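Local coordinates for 177aa long hypothetical protein (Pyrococcus horikoshii, PDB 2CQZ) that probably removes the phosphate from 2'-deoxyribonucleoside 5'-phosphates as a metal-dependent HD-domain 5'-deoxynucleotidase that works as a homodimer, at residues 109-112 and 116-119. Residues are numbered along the deposited sequence; the frame is centred on the assembly and turned at random.
Sequences YREY and SSPE
The carboxylate of Glu-111 meets Ser-117 through one oxygen: OG of Ser-117 donates a 2.6 Å hydrogen bond to OE1 of Glu-111, which receives it on its anti lone pair, the one turned away from OE2. A second flat group, the guanidinium of Arg-110, has CB of Glu-111 over one face, 3.9 Å above its plane and toward the rim, while its NH1 pairs with Glu-114. Glutamate suits this place because its length spans the gap between the two backbones. With CG anti to the backbone N (chi1 171°) and the chain extended beyond it, the carboxylate is carried out to the start of the next helix. Ser-117 is the N-cap there, and its short hydroxyl serves two partners, accepting from the backbone N of Ala-120 while giving its proton to Glu-111. Pro-118, which has no amide hydrogen to offer, fits the first turn that follows. OE1 of Glu-111 comes within 4.1 Å of OE1 of Glu-119, a proximity probably eased by Lys-62, which forms a salt bridge with Glu-111 and a weak, long ion pair with Glu-119. The stronger polar partner of Glu-119 is the backbone N of Asp-59, bound through OE2. Without the carboxylate of Glu-111, as with an alanine here, the capping hydroxyl of Ser-117 would probably lose its acceptor and Lys-62 its closer countercharge. The contact thus ties helix 106-114 to the beginning of helix 118-140, which farther along carries the nickel ligand Asp-127, and Met-66 of helix 60-69 packs against Glu-111 and Tyr-112.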
ATOM      1  N   TYR A 109       7.498 -13.230  30.204  1.00 42.51           N
ATOM      2  CA  TYR A 109       6.480 -13.901  29.416  1.00 42.44           C
ATOM      3  C   TYR A 109       5.620 -14.800  30.311  1.00 43.79           C
ATOM      4  O   TYR A 109       4.390 -14.689  30.331  1.00 43.34           O
ATOM      5  CB  TYR A 109       7.131 -14.748  28.330  1.00 42.42           C
ATOM      6  CG  TYR A 109       6.170 -15.719  27.703  1.00 40.92           C
ATOM      7  CD1 TYR A 109       5.168 -15.280  26.835  1.00 42.15           C
ATOM      8  CD2 TYR A 109       6.211 -17.068  28.033  1.00 40.91           C
ATOM      9  CE1 TYR A 109       4.225 -16.162  26.315  1.00 42.31           C
ATOM     10  CE2 TYR A 109       5.271 -17.960  27.521  1.00 43.37           C
ATOM     11  CZ  TYR A 109       4.278 -17.501  26.665  1.00 40.75           C
ATOM     12  OH  TYR A 109       3.327 -18.378  26.180  1.00 37.01           O
ATOM     13  N   ARG A 110       6.279 -15.686  31.052  1.00 44.51           N
ATOM     14  CA  ARG A 110       5.596 -16.620  31.943  1.00 45.04           C
ATOM     15  C   ARG A 110       4.623 -15.909  32.896  1.00 44.67           C
ATOM     16  O   ARG A 110       3.461 -16.293  32.993  1.00 44.42           O
ATOM     17  CB  ARG A 110       6.650 -17.436  32.714  1.00 45.63           C
ATOM     18  CG  ARG A 110       6.130 -18.608  33.543  1.00 49.92           C
ATOM     19  CD  ARG A 110       5.702 -18.142  34.922  1.00 58.22           C
ATOM     20  NE  ARG A 110       6.729 -17.316  35.557  1.00 64.81           N
ATOM     21  CZ  ARG A 110       6.532 -16.568  36.641  1.00 69.44           C
ATOM     22  NH1 ARG A 110       5.339 -16.533  37.230  1.00 69.62           N
ATOM     23  NH2 ARG A 110       7.531 -15.838  37.130  1.00 72.43           N
ATOM     24  N   GLU A 111       5.083 -14.868  33.584  1.00 44.36           N
ATOM     25  CA  GLU A 111       4.222 -14.134  34.512  1.00 42.77           C
ATOM     26  C   GLU A 111       3.061 -13.477  33.771  1.00 43.23           C
ATOM     27  O   GLU A 111       1.946 -13.400  34.287  1.00 44.64           O
ATOM     28  CB  GLU A 111       5.037 -13.070  35.266  1.00 42.32           C
ATOM     29  CG  GLU A 111       4.218 -12.085  36.103  1.00 39.37           C
ATOM     30  CD  GLU A 111       5.099 -11.131  36.906  1.00 37.87           C
ATOM     31  OE1 GLU A 111       4.563 -10.186  37.526  1.00 35.86           O
ATOM     32  OE2 GLU A 111       6.333 -11.329  36.920  1.00 36.25           O
ATOM     33  N   TYR A 112       3.322 -13.012  32.555  1.00 42.92           N
ATOM     34  CA  TYR A 112       2.292 -12.359  31.762  1.00 42.44           C
ATOM     35  C   TYR A 112       1.136 -13.301  31.458  1.00 43.40           C
ATOM     36  O   TYR A 112      -0.028 -12.923  31.602  1.00 43.91           O
ATOM     37  CB  TYR A 112       2.897 -11.825  30.456  1.00 42.26           C
ATOM     38  CG  TYR A 112       1.883 -11.286  29.470  1.00 39.18           C
ATOM     39  CD1 TYR A 112       1.075 -10.193  29.788  1.00 38.45           C
ATOM     40  CD2 TYR A 112       1.721 -11.884  28.219  1.00 39.08           C
ATOM     41  CE1 TYR A 112       0.127  -9.710  28.883  1.00 37.70           C
ATOM     42  CE2 TYR A 112       0.783 -11.412  27.311  1.00 37.97           C
ATOM     43  CZ  TYR A 112      -0.009 -10.329  27.649  1.00 39.47           C
ATOM     44  OH  TYR A 112      -0.949  -9.880  26.761  1.00 42.36           O
ATOM     45  N   SER A 116      -1.849 -13.003  36.870  1.00 41.33           N
ATOM     46  CA  SER A 116      -2.165 -12.970  38.297  1.00 40.51           C
ATOM     47  C   SER A 116      -1.723 -11.685  38.974  1.00 38.51           C
ATOM     48  O   SER A 116      -2.518 -11.023  39.642  1.00 37.43           O
ATOM     49  CB  SER A 116      -1.509 -14.153  39.029  1.00 40.57           C
ATOM     50  OG  SER A 116      -1.952 -15.388  38.501  1.00 41.77           O
ATOM     51  N   SER A 117      -0.447 -11.346  38.806  1.00 36.97           N
ATOM     52  CA  SER A 117       0.116 -10.149  39.420  1.00 35.59           C
ATOM     53  C   SER A 117      -0.502  -8.874  38.858  1.00 33.97           C
ATOM     54  O   SER A 117      -1.063  -8.873  37.765  1.00 33.60           O
ATOM     55  CB  SER A 117       1.637 -10.115  39.218  1.00 34.84           C
ATOM     56  OG  SER A 117       1.986  -9.809  37.875  1.00 35.84           O
ATOM     57  N   PRO A 118      -0.414  -7.769  39.608  1.00 33.30           N
ATOM     58  CA  PRO A 118      -0.962  -6.476  39.186  1.00 33.59           C
ATOM     59  C   PRO A 118      -0.375  -6.052  37.838  1.00 33.89           C
ATOM     60  O   PRO A 118      -1.094  -5.593  36.954  1.00 34.27           O
ATOM     61  CB  PRO A 118      -0.533  -5.537  40.309  1.00 33.02           C
ATOM     62  CG  PRO A 118      -0.462  -6.434  41.482  1.00 33.10           C
ATOM     63  CD  PRO A 118       0.207  -7.657  40.935  1.00 33.45           C
ATOM     64  N   GLU A 119       0.938  -6.215  37.686  1.00 33.86           N
ATOM     65  CA  GLU A 119       1.599  -5.845  36.449  1.00 34.17           C
ATOM     66  C   GLU A 119       1.071  -6.662  35.282  1.00 34.33           C
ATOM     67  O   GLU A 119       0.744  -6.105  34.224  1.00 34.35           O
ATOM     68  CB  GLU A 119       3.112  -6.043  36.563  1.00 34.35           C
ATOM     69  CG  GLU A 119       3.791  -5.199  37.636  1.00 35.79           C
ATOM     70  CD  GLU A 119       3.358  -5.587  39.035  1.00 38.90           C
ATOM     71  OE1 GLU A 119       3.151  -6.798  39.278  1.00 39.56           O
ATOM     72  OE2 GLU A 119       3.238  -4.689  39.893  1.00 39.26           O
TER